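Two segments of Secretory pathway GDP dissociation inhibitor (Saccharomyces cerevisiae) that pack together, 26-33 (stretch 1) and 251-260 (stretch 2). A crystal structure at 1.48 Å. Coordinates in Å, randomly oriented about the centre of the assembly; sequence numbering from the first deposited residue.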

# COMPACT_ATOMS: atom_id res chain seq x y z
N LEU A 26 -9.28 7.56 2.39
CA LEU A 26 -10.28 8.56 2.82
C LEU A 26 -9.71 9.42 3.94
O LEU A 26 -9.87 10.65 3.91
CB LEU A 26 -11.58 7.87 3.21
CG LEU A 26 -12.31 7.31 1.99
CD1 LEU A 26 -13.24 6.21 2.43
CD2 LEU A 26 -13.02 8.48 1.30
N SER A 27 -9.07 8.79 4.94
CA SER A 27 -8.48 9.54 6.05
C SER A 27 -7.47 10.56 5.50
O SER A 27 -7.47 11.75 5.90
CB SER A 27 -7.82 8.56 7.02
OG SER A 27 -7.15 9.26 8.07
N GLY A 28 -6.61 10.14 4.57
CA GLY A 28 -5.65 11.08 3.96
C GLY A 28 -6.31 12.23 3.21
O GLY A 28 -5.94 13.38 3.40
N LEU A 29 -7.30 11.91 2.37
CA LEU A 29 -7.98 12.95 1.58
C LEU A 29 -8.69 13.95 2.47
O LEU A 29 -8.65 15.17 2.21
CB LEU A 29 -8.97 12.33 0.59
CG LEU A 29 -8.32 11.51 -0.53
CD1 LEU A 29 -9.40 10.85 -1.32
CD2 LEU A 29 -7.38 12.36 -1.41
N LEU A 30 -9.35 13.45 3.51
CA LEU A 30 -10.08 14.35 4.40
C LEU A 30 -9.14 15.21 5.25
O LEU A 30 -9.42 16.37 5.46
CB LEU A 30 -11.03 13.55 5.26
CG LEU A 30 -12.19 12.92 4.45
CD1 LEU A 30 -12.90 11.87 5.29
CD2 LEU A 30 -13.22 14.02 4.01
N SER A 31 -8.01 14.65 5.71
CA SER A 31 -7.00 15.43 6.40
C SER A 31 -6.48 16.53 5.46
O SER A 31 -6.34 17.71 5.87
CB SER A 31 -5.87 14.54 6.93
OG SER A 31 -6.32 13.80 8.06
N VAL A 32 -6.20 16.15 4.21
CA VAL A 32 -5.76 17.14 3.20
C VAL A 32 -6.80 18.26 3.01
O VAL A 32 -6.41 19.43 2.83
CB VAL A 32 -5.41 16.47 1.85
CG1 VAL A 32 -5.22 17.52 0.74
CG2 VAL A 32 -4.13 15.67 2.01
N ASP A 33 -8.07 17.90 3.04
CA ASP A 33 -9.17 18.89 2.93
C ASP A 33 -9.20 19.85 4.15
O ASP A 33 -9.93 20.85 4.12
CB ASP A 33 -10.53 18.19 2.90
CG ASP A 33 -10.90 17.58 1.54
OD1 ASP A 33 -11.82 16.73 1.55
OD2 ASP A 33 -10.31 17.95 0.50
N LEU A 251 0.18 10.18 5.05
CA LEU A 251 -0.39 11.43 4.46
C LEU A 251 -1.39 12.07 5.45
O LEU A 251 -1.34 13.28 5.74
CB LEU A 251 -1.10 11.12 3.14
CG LEU A 251 -1.78 12.32 2.48
CD1 LEU A 251 -0.78 13.30 1.86
CD2 LEU A 251 -2.76 11.79 1.43
N SER A 252 -2.28 11.25 5.98
CA SER A 252 -3.24 11.76 6.95
C SER A 252 -2.52 12.37 8.18
O SER A 252 -2.86 13.47 8.61
CB SER A 252 -4.17 10.65 7.43
OG SER A 252 -5.15 11.20 8.28
N ALA A 253 -1.54 11.65 8.71
CA ALA A 253 -0.81 12.14 9.92
C ALA A 253 -0.12 13.47 9.64
O ALA A 253 -0.14 14.39 10.46
CB ALA A 253 0.21 11.08 10.36
N ILE A 254 0.46 13.60 8.45
CA ILE A 254 1.13 14.85 8.09
C ILE A 254 0.15 16.01 8.14
O ILE A 254 0.48 17.12 8.57
CB ILE A 254 1.78 14.73 6.68
CG1 ILE A 254 3.01 13.84 6.76
CG2 ILE A 254 2.14 16.10 6.11
CD1 ILE A 254 3.48 13.31 5.46
N TYR A 255 -1.06 15.76 7.65
CA TYR A 255 -2.07 16.80 7.56
C TYR A 255 -2.95 16.89 8.79
O TYR A 255 -4.00 17.53 8.75
CB TYR A 255 -2.90 16.67 6.28
CG TYR A 255 -2.16 17.17 5.08
CD1 TYR A 255 -2.34 18.49 4.63
CD2 TYR A 255 -1.25 16.36 4.41
CE1 TYR A 255 -1.66 18.95 3.51
CE2 TYR A 255 -0.56 16.82 3.28
CZ TYR A 255 -0.75 18.12 2.85
OH TYR A 255 -0.07 18.58 1.71
N GLY A 256 -2.51 16.29 9.88
CA GLY A 256 -3.14 16.54 11.17
C GLY A 256 -3.84 15.34 11.79
O GLY A 256 -4.38 15.45 12.88
N GLY A 257 -3.87 14.20 11.10
CA GLY A 257 -4.56 13.01 11.57
C GLY A 257 -3.92 12.40 12.82
O GLY A 257 -2.69 12.49 12.99
N THR A 258 -4.74 11.79 13.67
CA THR A 258 -4.27 11.12 14.89
C THR A 258 -4.59 9.63 14.78
O THR A 258 -5.70 9.25 14.40
CB THR A 258 -5.01 11.71 16.11
OG1 THR A 258 -4.71 13.10 16.19
CG2 THR A 258 -4.56 11.06 17.44
N TYR A 259 -3.58 8.80 15.08
CA TYR A 259 -3.65 7.33 14.92
C TYR A 259 -3.55 6.57 16.24
O TYR A 259 -2.70 6.87 17.07
CB TYR A 259 -2.58 6.83 13.91
CG TYR A 259 -3.09 7.02 12.50
CD1 TYR A 259 -3.67 5.97 11.82
CD2 TYR A 259 -3.09 8.30 11.90
CE1 TYR A 259 -4.20 6.13 10.54
CE2 TYR A 259 -3.66 8.49 10.62
CZ TYR A 259 -4.24 7.40 9.96
OH TYR A 259 -4.84 7.54 8.74
N MET A 260 -4.41 5.56 16.38
CA MET A 260 -4.37 4.63 17.52
C MET A 260 -4.49 3.22 16.99
O MET A 260 -5.41 2.94 16.23
CB MET A 260 -5.50 4.91 18.52
CG MET A 260 -5.39 6.22 19.20
SD MET A 260 -6.91 6.63 20.05
CE MET A 260 -6.48 8.25 20.71

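This is a close helix-to-helix contact built from small residues, in which a buried cluster of serine hydroxyls joins the two stretches and a compact apolar patch closes over one end. The approach is tightest where Gly28 meets Ser252, with Gly28 CA and Ser252 CA only 3.9 Å apart, and the backbones diverge from there, so that Ser31 CA and Tyr255 CA stand 5.2 Å apart.

Gly28 makes the close approach possible. A beta carbon placed there would fall 2.9 Å from Leu251 CD2, a clash; without one, Gly28 CA rests 3.9 Å from Leu251 CD2, and Gly28 N lies 3.8 Å from Ser252 CB. The leucine starts sideways from its backbone, but with chi1 t and chi2 p its end comes nearer to the first helix and covers the bare glycine.

Ser252 is the hub of the polar cluster. Its OG hydrogen-bonds to Ser27 OG at 2.8 Å and to Ser31 OG at 2.9 Å. Ser27 and Ser31 are one helical turn apart, linked by the backbone bond from Ser31 N to Ser27 O (3.0 Å), and both point toward the second stretch; their different rotamers, t and m, bring both hydroxyls within reach of the same oxygen. Serine suits all three places because it is small enough for backbones this close, while its hydroxyl can both give and accept a hydrogen bond in a buried setting. Tyr259, arriving from the strand, brings its hydroxyl to the same group, with Tyr259 OH 3.0 Å from Ser27 OG.

Beyond the serines the contact turns apolar. Val32 lays CG2 over one face of the Tyr255 ring, 3.9 Å from the ring centroid and 13° off its normal, a CH-pi contact. The same methyl packs 4.1 Å from Leu251 CD1, so a single branch of the valine serves two neighbours. Ser31 CB sits 3.7 Å from Tyr255 CB, and Ser31 O lies 3.6 Å from the same Tyr255 CB, so the backbones stay close here too.

Tyr255 is the first residue to leave helical geometry, and the turn after it depends on glycine. Gly256, at phi 115°, has backbone angles that would jam a beta carbon against the preceding carbonyl oxygen. At Gly257 a beta carbon would lie 2.4 Å from Ser252 OG, clashing with the hub itself. Gly257 N instead bonds to Ser252 O at 2.8 Å, tying the turn back to the helix beside the serine cluster.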